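Local coordinates for prenyltransference for protein (Lavandula lanata, PDB 5HC6) that catalyses the formation of lavandulyl diphosphate, an irregular monoterpene precursor, probably by condensing two molecules of dimethylallyl diphosphate, as a member of the cis-prenyltransferase family, at the interface of chains A and B. Numbering follows the deposited sequence. Chains: chain A/B, prenyltransference for protein.

Contact 1: the interface of chains A and B. Residues chain A 171, 175, 187, 205-207, 209; chain B 145, 205.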
# COMPACT_ATOMS: atom_id res chain seq x y z
N GLU A 171 -4.39 7.44 14.70
CA GLU A 171 -4.87 7.26 13.28
C GLU A 171 -5.82 8.31 12.86
O GLU A 171 -5.72 8.86 11.75
CB GLU A 171 -5.58 5.90 13.00
CG GLU A 171 -4.65 4.75 13.05
CD GLU A 171 -5.25 3.43 12.60
OE1 GLU A 171 -5.98 3.38 11.61
OE2 GLU A 171 -4.90 2.40 13.24
N GLU A 175 -5.39 10.92 9.99
CA GLU A 175 -6.32 10.85 8.87
C GLU A 175 -6.93 12.21 8.52
O GLU A 175 -7.22 12.49 7.35
CB GLU A 175 -7.41 9.86 9.32
CG GLU A 175 -8.48 9.53 8.34
CD GLU A 175 -8.06 8.44 7.38
OE1 GLU A 175 -7.92 7.27 7.79
OE2 GLU A 175 -7.86 8.78 6.21
N SER A 187 -10.56 5.83 2.60
CA SER A 187 -9.97 4.59 2.28
C SER A 187 -10.77 3.83 1.16
O SER A 187 -11.87 3.41 1.33
CB SER A 187 -9.79 3.82 3.59
OG SER A 187 -9.59 2.50 3.22
N LEU A 205 -1.17 5.31 -0.03
CA LEU A 205 -0.49 4.33 0.82
C LEU A 205 -1.19 4.16 2.16
O LEU A 205 -1.67 3.08 2.50
CB LEU A 205 0.93 4.84 1.01
CG LEU A 205 2.04 4.44 0.02
CD1 LEU A 205 1.76 3.62 -1.22
CD2 LEU A 205 2.99 5.58 -0.20
N TRP A 206 -1.26 5.24 2.92
CA TRP A 206 -2.01 5.24 4.17
C TRP A 206 -3.47 4.70 3.97
O TRP A 206 -4.04 4.00 4.79
CB TRP A 206 -2.09 6.70 4.68
CG TRP A 206 -3.08 6.81 5.81
CD1 TRP A 206 -4.43 6.96 5.71
CD2 TRP A 206 -2.78 6.73 7.21
NE1 TRP A 206 -4.99 6.96 6.95
CE2 TRP A 206 -4.01 6.83 7.90
CE3 TRP A 206 -1.59 6.58 7.96
CZ2 TRP A 206 -4.08 6.78 9.30
CZ3 TRP A 206 -1.66 6.54 9.34
CH2 TRP A 206 -2.91 6.63 9.99
N GLN A 207 -4.07 5.08 2.88
CA GLN A 207 -5.47 4.78 2.59
C GLN A 207 -5.76 3.35 2.21
O GLN A 207 -6.93 2.97 2.15
CB GLN A 207 -5.95 5.70 1.46
CG GLN A 207 -5.93 7.16 1.89
CD GLN A 207 -4.66 7.94 1.64
OE1 GLN A 207 -3.61 7.42 1.19
NE2 GLN A 207 -4.74 9.24 1.96
N PRO A 209 -4.93 -0.05 3.70
CA PRO A 209 -4.62 -1.21 4.48
C PRO A 209 -5.54 -2.40 4.26
O PRO A 209 -5.07 -3.51 4.39
CB PRO A 209 -4.77 -0.71 5.92
CG PRO A 209 -5.76 0.40 5.82
CD PRO A 209 -5.34 1.07 4.56
N ARG B 145 -0.17 1.04 9.54
CA ARG B 145 -0.75 2.30 10.05
C ARG B 145 -0.09 2.70 11.33
O ARG B 145 0.23 3.85 11.53
CB ARG B 145 -2.24 2.15 10.33
CG ARG B 145 -3.13 2.07 9.11
CD ARG B 145 -3.44 3.44 8.65
NE ARG B 145 -4.33 3.54 7.47
CZ ARG B 145 -5.65 3.71 7.51
NH1 ARG B 145 -6.28 3.70 8.67
NH2 ARG B 145 -6.33 3.90 6.37
N LEU B 205 2.77 -0.04 4.68
CA LEU B 205 2.08 0.91 3.80
C LEU B 205 3.04 1.93 3.22
O LEU B 205 3.23 2.03 2.01
CB LEU B 205 1.03 1.58 4.66
CG LEU B 205 -0.39 0.99 4.77
CD1 LEU B 205 -0.76 -0.33 4.12
CD2 LEU B 205 -0.94 1.17 6.16
O HOH W 1 -9.21 4.99 6.62
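B:Arg145, in the first turn of helix 144-160 and in the conserved YGGR segment of cis-prenyltransferases, reaches across the dimer interface to the loop of chain A that carries A:Trp206. Arginine suits the place: its long chain and flat, many-donor head can bond at the rim and stack on both faces. The chain turns about its CB-CG bond (chi2 -84°), crosses the tryptophan at about a right angle and lays its head flat over the indole, the planes 3° apart. B:Arg145 NE and NH2 grip one acceptor side-on, the backbone oxygen A:Trp206 O, at 2.7 and 2.8 Å; both donors are tilted from the carbonyl plane. B:Arg145 NE lies over the face of the five-membered ring of A:Trp206, 3.4 Å from its centroid, as a cation-pi contact, and CD covers the six-membered ring. On the opposite guanidinium face, A:Pro209 CG packs toward the rim, 3.7 Å from B:Arg145 CZ, so a rigid pyrrolidine and a broad indole sandwich the cation. A:Leu205 and B:Leu205 each pack CG and its branches against the other's backbone oxygen, and B:Leu205 CD1 also meets A:Pro209 CA. At the rim, B:Arg145 NH1 forms a salt bridge and hydrogen bond with the extended A:Glu171, 3.0 Å to carboxylate OE1, met on its anti side but well out of the carboxylate plane, while the bond stays in the guanidinium plane. A:Glu175 forms a longer salt bridge to NH2; its OE1 accepts the indole N-H of A:Trp206 NE1 at 3.1 Å from above its carboxylate plane, in the ring plane, which helps fix the ring's rotation. Water 1 joins this carboxylate to the guanidinium, 3.1 Å from B:Arg145 NH2 and 2.9 Å from A:Glu175 OE1.

Contact 2: the interface of chains A and B. Residues chain A 148, 174, 205-206; chain B 148, 174, 205-206.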
# COMPACT_ATOMS: atom_id res chain seq x y z
N ILE A 148 1.38 11.62 3.04
CA ILE A 148 1.73 11.31 4.39
C ILE A 148 2.73 12.36 4.96
O ILE A 148 2.61 12.75 6.13
CB ILE A 148 2.34 9.95 4.47
CG1 ILE A 148 1.28 8.87 4.22
CG2 ILE A 148 2.93 9.69 5.82
CD1 ILE A 148 1.85 7.51 3.97
N PHE A 174 -4.20 11.61 12.45
CA PHE A 174 -3.42 11.55 11.21
C PHE A 174 -4.27 11.60 9.96
O PHE A 174 -3.96 12.28 8.99
CB PHE A 174 -2.51 10.30 11.18
CG PHE A 174 -1.26 10.52 10.36
CD1 PHE A 174 -0.15 11.11 10.92
CD2 PHE A 174 -1.23 10.17 9.01
CE1 PHE A 174 0.99 11.34 10.16
CE2 PHE A 174 -0.11 10.41 8.24
CZ PHE A 174 0.99 11.01 8.81
N LEU A 205 -1.17 5.31 -0.03
CA LEU A 205 -0.49 4.33 0.82
C LEU A 205 -1.19 4.16 2.16
O LEU A 205 -1.67 3.08 2.50
CB LEU A 205 0.93 4.84 1.01
CG LEU A 205 2.04 4.44 0.02
CD1 LEU A 205 1.76 3.62 -1.22
CD2 LEU A 205 2.99 5.58 -0.20
N TRP A 206 -1.26 5.24 2.92
CA TRP A 206 -2.01 5.24 4.17
C TRP A 206 -3.47 4.70 3.97
O TRP A 206 -4.04 4.00 4.79
CB TRP A 206 -2.09 6.70 4.68
CG TRP A 206 -3.08 6.81 5.81
CD1 TRP A 206 -4.43 6.96 5.71
CD2 TRP A 206 -2.78 6.73 7.21
NE1 TRP A 206 -4.99 6.96 6.95
CE2 TRP A 206 -4.01 6.83 7.90
CE3 TRP A 206 -1.59 6.58 7.96
CZ2 TRP A 206 -4.08 6.78 9.30
CZ3 TRP A 206 -1.66 6.54 9.34
CH2 TRP A 206 -2.91 6.63 9.99
N ILE B 148 3.42 4.12 10.84
CA ILE B 148 3.39 5.48 10.42
C ILE B 148 3.00 6.42 11.60
O ILE B 148 3.56 7.51 11.75
CB ILE B 148 2.42 5.66 9.30
CG1 ILE B 148 2.95 5.01 8.02
CG2 ILE B 148 2.19 7.11 9.00
CD1 ILE B 148 1.92 4.86 6.95
N PHE B 174 11.15 11.17 7.65
CA PHE B 174 10.06 10.26 8.02
C PHE B 174 10.48 8.80 8.04
O PHE B 174 10.15 8.04 8.93
CB PHE B 174 8.82 10.43 7.11
CG PHE B 174 7.53 10.08 7.81
CD1 PHE B 174 6.89 11.01 8.60
CD2 PHE B 174 7.01 8.80 7.72
CE1 PHE B 174 5.72 10.68 9.27
CE2 PHE B 174 5.86 8.45 8.40
CZ PHE B 174 5.22 9.39 9.18
N LEU B 205 2.77 -0.04 4.68
CA LEU B 205 2.08 0.91 3.80
C LEU B 205 3.04 1.93 3.22
O LEU B 205 3.23 2.03 2.01
CB LEU B 205 1.03 1.58 4.66
CG LEU B 205 -0.39 0.99 4.77
CD1 LEU B 205 -0.76 -0.33 4.12
CD2 LEU B 205 -0.94 1.17 6.16
N TRP B 206 3.68 2.70 4.08
CA TRP B 206 4.72 3.64 3.67
C TRP B 206 5.80 2.94 2.76
O TRP B 206 6.31 3.48 1.81
CB TRP B 206 5.41 4.19 4.93
CG TRP B 206 6.66 4.95 4.56
CD1 TRP B 206 7.89 4.42 4.33
CD2 TRP B 206 6.77 6.36 4.34
NE1 TRP B 206 8.76 5.41 3.96
CE2 TRP B 206 8.10 6.61 3.96
CE3 TRP B 206 5.87 7.44 4.41
CZ2 TRP B 206 8.56 7.90 3.66
CZ3 TRP B 206 6.31 8.71 4.12
CH2 TRP B 206 7.65 8.93 3.74
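A:Ile148 and B:Ile148, from the two copies of helix 144-160, meet tip to tip close to the dimer two-fold, their CD1 methyls 4.0 Å apart. This is the tight part of a small hydrophobic cluster, and each isoleucine has more than 50 Å² hidden by the other chain. Its branching at CB explains the fit: CG1 stands anti to the carbonyl carbon (chi1 -71°) and carries CD1 to its twin, while CG2, on the other branch, turns to the partner's aromatic rings. A:Ile148 CG2 lies 3.9 Å from B:Trp206 CZ3, on the benzo part of the indole, and CD1 adds a contact to the neighbouring CE3 of that ring; the side chains cross obliquely. The A:Leu205 and B:Leu205 pair borders the cluster. Packing is looser toward the phenylalanines, each hiding about 6 Å² against the other chain. There B:Phe174 presents one face, near its rim, to A:Ile148 CG2, which is 4.1 Å from CZ. Within its own chain each phenylalanine does more, since B:Phe174 CD2 rests 3.6 Å above the plane of B:Trp206 and backs the indole. A flat aromatic suits this supporting role, since it lays a broad apolar surface from helix 171-176 against the tryptophan. Beta-branched and aromatic groups thus build a compact apolar core that probably helps hold the homodimer together, aligning the paired helices at the symmetry axis.

The C-alpha centres of contact 1 and contact 2 lie about 6 Å apart, and both contain A:Leu205, A:Trp206 and B:Leu205. Helix 144-160 serves each of them, with its arginine in contact 1 and, one turn on, its isoleucine in contact 2. The indole of A:Trp206 is shared, with its polar stack in contact 1 and its benzo rim in contact 2. Because two-fold symmetry repeats contact 1 with the chains exchanged, polar anchors flank the apolar centre, an arrangement that fits the homodimer usual in this family.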